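Local coordinates for protein alkylhalidase CmlS (Streptomyces venezuelae, PDB 3I3L) that is a flavin-dependent halogenase of chloramphenicol biosynthesis that carries its FAD covalently attached and probably works as an FAD-binding oxidoreductase, at residues Y199-K213 with A286-Y300. Residues are numbered along the deposited sequence; the frame is centred on the assembly and turned at random.
Sequences YDEFYRNFAVWSYFK and AEQVDEVRIVQDWSY. With FAD (flavin-adenine dinucleotide), chain B.
One face of the Trp298 indole is covered by Arg204, whose CB stands 3.5 Å from the centroid of the five-membered ring, almost on its normal, a CH-pi contact. The extended arginine chain runs on across the six-membered ring, its guanidinium plane tilted only 6° from that of the indole, while NE donates in plane to Asp200 O at 2.9 Å. Asn205 O lies at the indole's edge, NE1 donates to Gln296 OE1, whose amide NE2 is hydrogen-bonded to Ser257 OG, and another part of the rim points at the Tyr199 face in an offset edge-to-face pair, planes at 84°. With an alanine at Trp298 the Arg204 chain is likely to lose the flat surface it lies on, and the Tyr199 face its edge partner. Farther along, Arg293 CB sits over one face of Trp209, 3.8 Å from the six-membered centroid; with CG held between the backbone N and the carbonyl carbon (chi1 71°), this indole leans over the neighbouring strand, where CZ3 meets Val295 CG1. Trp209 NE1 is hydrogen-bonded to Tyr60 OH. Arg293 NH1 donates to Asp290 OD2, in a salt bridge, and to a water, which in turn donates to Trp209 O and Glu291 O. Between the two tryptophans, backbone hydrogen bonds run from Ala207 N to Val295 O (2.8 Å) and from Val295 N to Ala207 O (2.9 Å). Beside them Asp297 OD1 is bonded covalently to FAD C8M (1.5 Å), and Ala207 CB touches C7M at 3.6 Å. Strands 203-213 and 293-300 thus form an antiparallel pair within the mixed sheet of the FAD-binding domain, bearing the aspartyl linkage to the flavin's 8-methyl carbon seen in this halogenase.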
loop_
_atom_site.group_PDB
_atom_site.type_symbol
_atom_site.label_atom_id
_atom_site.label_comp_id
_atom_site.label_asym_id
_atom_site.label_seq_id
_atom_site.Cartn_x
_atom_site.Cartn_y
_atom_site.Cartn_z
ATOM N N TYR A 199 8.123 -0.147 16.424
ATOM C CA TYR A 199 8.762 0.852 15.606
ATOM C C TYR A 199 9.880 0.237 14.788
ATOM O O TYR A 199 10.523 -0.703 15.218
ATOM C CB TYR A 199 9.224 2.031 16.445
ATOM C CG TYR A 199 8.068 2.942 16.809
ATOM C CD1 TYR A 199 7.574 3.874 15.896
ATOM C CD2 TYR A 199 7.394 2.758 17.992
ATOM C CE1 TYR A 199 6.451 4.697 16.246
ATOM C CE2 TYR A 199 6.317 3.510 18.359
ATOM C CZ TYR A 199 5.854 4.486 17.525
ATOM O OH TYR A 199 4.777 5.213 17.927
ATOM N N ASP A 200 10.058 0.719 13.587
ATOM C CA ASP A 200 11.173 0.225 12.791
ATOM C C ASP A 200 12.467 0.728 13.428
ATOM O O ASP A 200 12.549 1.853 13.895
ATOM C CB ASP A 200 11.118 0.745 11.376
ATOM C CG ASP A 200 12.068 -0.017 10.461
ATOM O OD1 ASP A 200 11.737 -1.157 10.126
ATOM O OD2 ASP A 200 13.153 0.510 10.126
ATOM N N GLU A 201 13.458 -0.138 13.477
ATOM C CA GLU A 201 14.757 0.223 13.975
ATOM C C GLU A 201 15.371 1.409 13.239
ATOM O O GLU A 201 15.963 2.275 13.890
ATOM C CB GLU A 201 15.676 -0.992 13.904
ATOM C CG GLU A 201 16.855 -0.824 14.739
ATOM C CD GLU A 201 17.675 -2.099 14.835
ATOM O OE1 GLU A 201 17.166 -3.191 14.427
ATOM O OE2 GLU A 201 18.808 -1.996 15.362
ATOM N N PHE A 202 15.166 1.509 11.915
ATOM C CA PHE A 202 15.891 2.500 11.112
ATOM C C PHE A 202 15.084 3.492 10.302
ATOM O O PHE A 202 15.601 4.559 9.934
ATOM C CB PHE A 202 16.899 1.775 10.163
ATOM C CG PHE A 202 17.896 0.888 10.921
ATOM C CD1 PHE A 202 18.702 1.433 11.921
ATOM C CD2 PHE A 202 17.982 -0.459 10.659
ATOM C CE1 PHE A 202 19.570 0.609 12.683
ATOM C CE2 PHE A 202 18.862 -1.286 11.384
ATOM C CZ PHE A 202 19.657 -0.736 12.400
ATOM N N TYR A 203 13.847 3.139 9.947
ATOM C CA TYR A 203 13.054 4.006 9.082
ATOM C C TYR A 203 12.278 5.042 9.919
ATOM O O TYR A 203 11.044 4.908 10.172
ATOM C CB TYR A 203 12.156 3.157 8.184
ATOM C CG TYR A 203 12.915 2.499 7.042
ATOM C CD1 TYR A 203 13.895 1.602 7.296
ATOM C CD2 TYR A 203 12.674 2.834 5.727
ATOM C CE1 TYR A 203 14.606 0.989 6.291
ATOM C CE2 TYR A 203 13.380 2.231 4.701
ATOM C CZ TYR A 203 14.341 1.275 5.022
ATOM O OH TYR A 203 15.074 0.636 4.082
ATOM N N ARG A 204 13.010 6.025 10.408
ATOM C CA ARG A 204 12.421 6.995 11.335
ATOM C C ARG A 204 12.437 8.330 10.675
ATOM O O ARG A 204 13.290 9.134 10.960
ATOM C CB ARG A 204 13.148 7.033 12.667
ATOM C CG ARG A 204 13.037 5.633 13.383
ATOM C CD ARG A 204 13.781 5.543 14.661
ATOM N NE ARG A 204 13.620 4.201 15.242
ATOM C CZ ARG A 204 14.054 3.859 16.443
ATOM N NH1 ARG A 204 14.674 4.783 17.199
ATOM N NH2 ARG A 204 13.873 2.615 16.893
ATOM N N ASN A 205 11.456 8.521 9.794
ATOM C CA ASN A 205 11.295 9.653 8.957
ATOM C C ASN A 205 10.582 10.755 9.703
ATOM O O ASN A 205 9.655 10.522 10.523
ATOM C CB ASN A 205 10.452 9.230 7.747
ATOM C CG ASN A 205 11.199 8.329 6.823
ATOM O OD1 ASN A 205 12.400 8.457 6.666
ATOM N ND2 ASN A 205 10.503 7.386 6.214
ATOM N N PHE A 206 10.928 11.986 9.342
ATOM C CA PHE A 206 10.435 13.183 10.033
ATOM C C PHE A 206 10.108 14.120 8.864
ATOM O O PHE A 206 10.920 14.269 7.971
ATOM C CB PHE A 206 11.594 13.647 10.944
ATOM C CG PHE A 206 11.460 15.017 11.490
ATOM C CD1 PHE A 206 10.316 15.397 12.139
ATOM C CD2 PHE A 206 12.519 15.935 11.379
ATOM C CE1 PHE A 206 10.186 16.709 12.674
ATOM C CE2 PHE A 206 12.404 17.223 11.839
ATOM C CZ PHE A 206 11.245 17.614 12.506
ATOM N N ALA A 207 8.899 14.688 8.830
ATOM C CA ALA A 207 8.483 15.490 7.681
ATOM C C ALA A 207 8.177 16.944 8.002
ATOM O O ALA A 207 7.680 17.248 9.096
ATOM C CB ALA A 207 7.222 14.864 6.961
ATOM N N VAL A 208 8.435 17.803 7.005
ATOM C CA VAL A 208 8.331 19.249 7.129
ATOM C C VAL A 208 7.834 19.787 5.790
ATOM O O VAL A 208 8.458 19.555 4.755
ATOM C CB VAL A 208 9.732 19.863 7.433
ATOM C CG1 VAL A 208 9.646 21.356 7.619
ATOM C CG2 VAL A 208 10.340 19.202 8.683
ATOM N N TRP A 209 6.679 20.432 5.791
ATOM C CA TRP A 209 5.998 20.712 4.533
ATOM C C TRP A 209 5.187 21.958 4.550
ATOM O O TRP A 209 4.838 22.447 5.619
ATOM C CB TRP A 209 5.068 19.540 4.139
ATOM C CG TRP A 209 3.825 19.350 4.980
ATOM C CD1 TRP A 209 2.575 19.790 4.696
ATOM C CD2 TRP A 209 3.725 18.653 6.226
ATOM N NE1 TRP A 209 1.692 19.421 5.683
ATOM C CE2 TRP A 209 2.373 18.688 6.618
ATOM C CE3 TRP A 209 4.652 18.005 7.051
ATOM C CZ2 TRP A 209 1.920 18.111 7.816
ATOM C CZ3 TRP A 209 4.202 17.414 8.241
ATOM C CH2 TRP A 209 2.860 17.503 8.627
ATOM N N SER A 210 4.845 22.430 3.357
ATOM C CA SER A 210 4.053 23.636 3.180
ATOM C C SER A 210 3.419 23.622 1.791
ATOM O O SER A 210 3.535 22.611 1.070
ATOM C CB SER A 210 4.936 24.880 3.372
ATOM O OG SER A 210 4.184 26.099 3.480
ATOM N N TYR A 211 2.761 24.726 1.402
ATOM C CA TYR A 211 2.082 24.819 0.115
ATOM C C TYR A 211 2.576 26.011 -0.691
ATOM O O TYR A 211 3.014 27.004 -0.138
ATOM C CB TYR A 211 0.562 24.837 0.320
ATOM C CG TYR A 211 0.061 23.551 0.984
ATOM C CD1 TYR A 211 -0.454 22.520 0.242
ATOM C CD2 TYR A 211 0.155 23.370 2.354
ATOM C CE1 TYR A 211 -0.878 21.353 0.849
ATOM C CE2 TYR A 211 -0.257 22.217 2.953
ATOM C CZ TYR A 211 -0.788 21.209 2.176
ATOM O OH TYR A 211 -1.193 20.015 2.743
ATOM N N PHE A 212 2.518 25.879 -2.011
ATOM C CA PHE A 212 2.939 26.901 -2.937
ATOM C C PHE A 212 1.867 27.145 -3.981
ATOM O O PHE A 212 1.182 26.219 -4.390
ATOM C CB PHE A 212 4.256 26.537 -3.629
ATOM C CG PHE A 212 5.453 26.569 -2.709
ATOM C CD1 PHE A 212 6.242 27.717 -2.609
ATOM C CD2 PHE A 212 5.807 25.439 -1.947
ATOM C CE1 PHE A 212 7.384 27.759 -1.736
ATOM C CE2 PHE A 212 6.925 25.481 -1.075
ATOM C CZ PHE A 212 7.714 26.640 -0.978
ATOM N N LYS A 213 1.762 28.398 -4.426
ATOM C CA LYS A 213 0.951 28.769 -5.582
ATOM C C LYS A 213 1.822 28.610 -6.817
ATOM O O LYS A 213 2.820 29.308 -6.980
ATOM C CB LYS A 213 0.444 30.205 -5.435
ATOM C CG LYS A 213 -0.272 30.788 -6.681
ATOM C CD LYS A 213 -1.623 31.442 -6.298
ATOM C CE LYS A 213 -1.449 32.731 -5.525
ATOM N NZ LYS A 213 -1.243 33.898 -6.449
ATOM N N ALA A 286 7.786 30.662 -7.215
ATOM C CA ALA A 286 6.411 30.454 -6.770
ATOM C C ALA A 286 6.270 30.962 -5.355
ATOM O O ALA A 286 7.249 31.008 -4.622
ATOM C CB ALA A 286 6.062 28.974 -6.828
ATOM N N GLU A 287 5.059 31.337 -4.978
ATOM C CA GLU A 287 4.798 31.914 -3.677
ATOM C C GLU A 287 4.353 30.868 -2.642
ATOM O O GLU A 287 3.427 30.097 -2.881
ATOM C CB GLU A 287 3.729 33.005 -3.801
ATOM C CG GLU A 287 3.618 33.925 -2.562
ATOM C CD GLU A 287 2.237 34.647 -2.409
ATOM O OE1 GLU A 287 1.471 34.734 -3.422
ATOM O OE2 GLU A 287 1.922 35.111 -1.261
ATOM N N GLN A 288 5.014 30.854 -1.490
ATOM C CA GLN A 288 4.644 29.990 -0.389
ATOM C C GLN A 288 3.367 30.530 0.194
ATOM O O GLN A 288 3.334 31.683 0.580
ATOM C CB GLN A 288 5.740 29.959 0.685
ATOM C CG GLN A 288 5.550 28.873 1.751
ATOM C CD GLN A 288 6.696 28.836 2.764
ATOM O OE1 GLN A 288 6.545 28.368 3.894
ATOM N NE2 GLN A 288 7.842 29.312 2.354
ATOM N N VAL A 289 2.325 29.693 0.285
ATOM C CA VAL A 289 0.982 30.201 0.525
ATOM C C VAL A 289 0.343 29.673 1.817
ATOM O O VAL A 289 -0.859 29.808 2.057
ATOM C CB VAL A 289 0.153 30.029 -0.766
ATOM C CG1 VAL A 289 -0.668 28.709 -0.787
ATOM C CG2 VAL A 289 -0.634 31.269 -1.067
ATOM N N ASP A 290 1.172 29.085 2.661
ATOM C CA ASP A 290 0.703 28.525 3.934
ATOM C C ASP A 290 1.859 28.461 4.935
ATOM O O ASP A 290 3.031 28.593 4.562
ATOM C CB ASP A 290 0.095 27.121 3.717
ATOM C CG ASP A 290 -0.881 26.713 4.825
ATOM O OD1 ASP A 290 -1.059 27.501 5.784
ATOM O OD2 ASP A 290 -1.469 25.598 4.748
ATOM N N GLU A 291 1.531 28.229 6.198
ATOM C CA GLU A 291 2.530 27.921 7.217
ATOM C C GLU A 291 3.228 26.560 6.906
ATOM O O GLU A 291 2.778 25.777 6.039
ATOM C CB GLU A 291 1.823 27.792 8.584
ATOM C CG GLU A 291 0.786 26.649 8.586
ATOM C CD GLU A 291 0.051 26.484 9.893
ATOM O OE1 GLU A 291 0.701 26.217 10.935
ATOM O OE2 GLU A 291 -1.191 26.577 9.880
ATOM N N VAL A 292 4.300 26.283 7.637
ATOM C CA VAL A 292 4.927 24.977 7.531
ATOM C C VAL A 292 4.631 24.182 8.760
ATOM O O VAL A 292 4.604 24.722 9.871
ATOM C CB VAL A 292 6.496 24.984 7.211
ATOM C CG1 VAL A 292 7.004 26.382 6.781
ATOM C CG2 VAL A 292 7.289 24.369 8.288
ATOM N N ARG A 293 4.369 22.897 8.537
ATOM C CA ARG A 293 4.006 21.973 9.614
ATOM C C ARG A 293 5.073 20.907 9.679
ATOM O O ARG A 293 5.842 20.757 8.749
ATOM C CB ARG A 293 2.664 21.337 9.275
ATOM C CG ARG A 293 1.416 22.370 9.332
ATOM C CD ARG A 293 0.210 21.690 8.643
ATOM N NE ARG A 293 -1.027 22.457 8.685
ATOM C CZ ARG A 293 -1.431 23.303 7.748
ATOM N NH1 ARG A 293 -0.710 23.536 6.666
ATOM N NH2 ARG A 293 -2.585 23.906 7.898
ATOM N N ILE A 294 5.149 20.194 10.790
ATOM C CA ILE A 294 6.069 19.094 10.928
ATOM C C ILE A 294 5.375 17.937 11.598
ATOM O O ILE A 294 4.358 18.115 12.300
ATOM C CB ILE A 294 7.268 19.469 11.817
ATOM C CG1 ILE A 294 6.827 19.630 13.266
ATOM C CG2 ILE A 294 7.899 20.816 11.291
ATOM C CD1 ILE A 294 7.924 20.165 14.217
ATOM N N VAL A 295 5.943 16.755 11.404
ATOM C CA VAL A 295 5.527 15.604 12.156
ATOM C C VAL A 295 6.531 14.488 12.061
ATOM O O VAL A 295 7.173 14.344 11.035
ATOM C CB VAL A 295 4.139 15.116 11.671
ATOM C CG1 VAL A 295 4.264 14.395 10.348
ATOM C CG2 VAL A 295 3.529 14.201 12.730
ATOM N N GLN A 296 6.662 13.697 13.133
ATOM C CA GLN A 296 7.365 12.419 13.085
ATOM C C GLN A 296 6.515 11.341 12.406
ATOM O O GLN A 296 5.446 10.998 12.892
ATOM C CB GLN A 296 7.757 11.879 14.498
ATOM C CG GLN A 296 8.677 12.813 15.419
ATOM C CD GLN A 296 10.050 13.123 14.849
ATOM O OE1 GLN A 296 10.651 12.338 14.080
ATOM N NE2 GLN A 296 10.559 14.284 15.209
ATOM N N ASP A 297 7.023 10.774 11.304
ATOM C CA ASP A 297 6.309 9.724 10.587
ATOM C C ASP A 297 7.211 8.518 10.512
ATOM O O ASP A 297 7.704 8.185 9.481
ATOM C CB ASP A 297 5.945 10.198 9.166
ATOM C CG ASP A 297 4.542 10.772 9.093
ATOM O OD1 ASP A 297 4.164 11.266 8.026
ATOM O OD2 ASP A 297 3.817 10.767 10.127
ATOM N N TRP A 298 7.477 7.878 11.627
ATOM C CA TRP A 298 8.264 6.611 11.590
ATOM C C TRP A 298 7.451 5.444 11.133
ATOM O O TRP A 298 6.301 5.321 11.520
ATOM C CB TRP A 298 8.748 6.288 12.989
ATOM C CG TRP A 298 9.534 7.402 13.619
ATOM C CD1 TRP A 298 9.770 8.640 13.109
ATOM C CD2 TRP A 298 10.193 7.345 14.874
ATOM N NE1 TRP A 298 10.522 9.348 13.980
ATOM C CE2 TRP A 298 10.803 8.569 15.071
ATOM C CE3 TRP A 298 10.347 6.333 15.840
ATOM C CZ2 TRP A 298 11.542 8.864 16.216
ATOM C CZ3 TRP A 298 11.070 6.600 16.963
ATOM C CH2 TRP A 298 11.660 7.875 17.162
ATOM N N SER A 299 8.070 4.540 10.373
ATOM C CA SER A 299 7.505 3.253 10.093
ATOM C C SER A 299 7.394 2.406 11.371
ATOM O O SER A 299 8.223 2.539 12.234
ATOM C CB SER A 299 8.392 2.536 9.106
ATOM O OG SER A 299 8.414 3.177 7.830
ATOM N N TYR A 300 6.364 1.569 11.479
ATOM C CA TYR A 300 6.179 0.570 12.549
ATOM C C TYR A 300 5.079 -0.392 12.096
ATOM O O TYR A 300 4.199 -0.013 11.297
ATOM C CB TYR A 300 5.675 1.247 13.836
ATOM C CG TYR A 300 4.424 2.116 13.661
ATOM C CD1 TYR A 300 3.142 1.538 13.582
ATOM C CD2 TYR A 300 4.526 3.511 13.519
ATOM C CE1 TYR A 300 2.008 2.324 13.472
ATOM C CE2 TYR A 300 3.387 4.333 13.378
ATOM C CZ TYR A 300 2.135 3.721 13.344
ATOM O OH TYR A 300 1.053 4.518 13.162
HETATM P PA FAD B . -6.085 9.142 9.998
HETATM O O1A FAD B . -5.052 9.705 10.947
HETATM O O2A FAD B . -6.159 9.768 8.649
HETATM O O5B FAD B . -7.543 9.245 10.727
HETATM C C5B FAD B . -7.693 8.871 12.081
HETATM C C4B FAD B . -8.787 9.704 12.787
HETATM O O4B FAD B . -8.936 9.178 14.127
HETATM C C3B FAD B . -8.420 11.161 12.931
HETATM O O3B FAD B . -9.371 11.952 12.286
HETATM C C2B FAD B . -8.439 11.425 14.445
HETATM O O2B FAD B . -9.091 12.620 14.742
HETATM C C1B FAD B . -9.210 10.241 15.008
HETATM N N9A FAD B . -8.884 9.794 16.349
HETATM C C8A FAD B . -7.644 9.587 16.879
HETATM N N7A FAD B . -7.785 9.136 18.144
HETATM C C5A FAD B . -9.099 9.129 18.467
HETATM C C6A FAD B . -9.772 8.779 19.623
HETATM N N6A FAD B . -9.119 8.351 20.688
HETATM N N1A FAD B . -11.139 8.833 19.609
HETATM C C2A FAD B . -11.839 9.260 18.507
HETATM N N3A FAD B . -11.160 9.589 17.375
HETATM C C4A FAD B . -9.810 9.525 17.347
HETATM N N1 FAD B . -0.945 8.585 2.406
HETATM C C2 FAD B . -1.317 8.520 1.074
HETATM O O2 FAD B . -2.144 7.676 0.756
HETATM N N3 FAD B . -0.765 9.353 0.137
HETATM C C4 FAD B . 0.175 10.283 0.495
HETATM O O4 FAD B . 0.653 11.059 -0.393
HETATM C C4X FAD B . 0.583 10.335 1.830
HETATM N N5 FAD B . 1.507 11.263 2.225
HETATM C C5X FAD B . 1.822 11.377 3.560
HETATM C C6 FAD B . 2.777 12.317 3.974
HETATM C C7 FAD B . 3.147 12.372 5.296
HETATM C C7M FAD B . 4.157 13.385 5.778
HETATM C C8 FAD B . 2.515 11.523 6.200
HETATM C C8M FAD B . 2.806 11.616 7.644
HETATM C C9 FAD B . 1.593 10.551 5.798
HETATM C C9A FAD B . 1.259 10.508 4.453
HETATM N N10 FAD B . 0.311 9.597 4.084
HETATM C C10 FAD B . 0.005 9.468 2.782
HETATM C "C1'" FAD B . -0.121 8.632 5.135
HETATM C "C2'" FAD B . -1.620 8.692 5.308
HETATM O "O2'" FAD B . -1.971 10.006 5.481
HETATM C "C3'" FAD B . -2.180 7.831 6.408
HETATM O "O3'" FAD B . -1.853 6.482 6.156
HETATM C "C4'" FAD B . -3.741 7.939 6.457
HETATM O "O4'" FAD B . -4.161 9.208 6.878
HETATM C "C5'" FAD B . -4.290 6.939 7.465
HETATM O "O5'" FAD B . -5.688 6.968 7.470
HETATM P P FAD B . -6.371 6.529 8.825
HETATM O O1P FAD B . -5.724 5.257 9.325
HETATM O O2P FAD B . -7.887 6.563 8.662
HETATM O O3P FAD B . -5.861 7.587 9.937
HETATM O O HOH W 1 2.123 23.156 5.855
#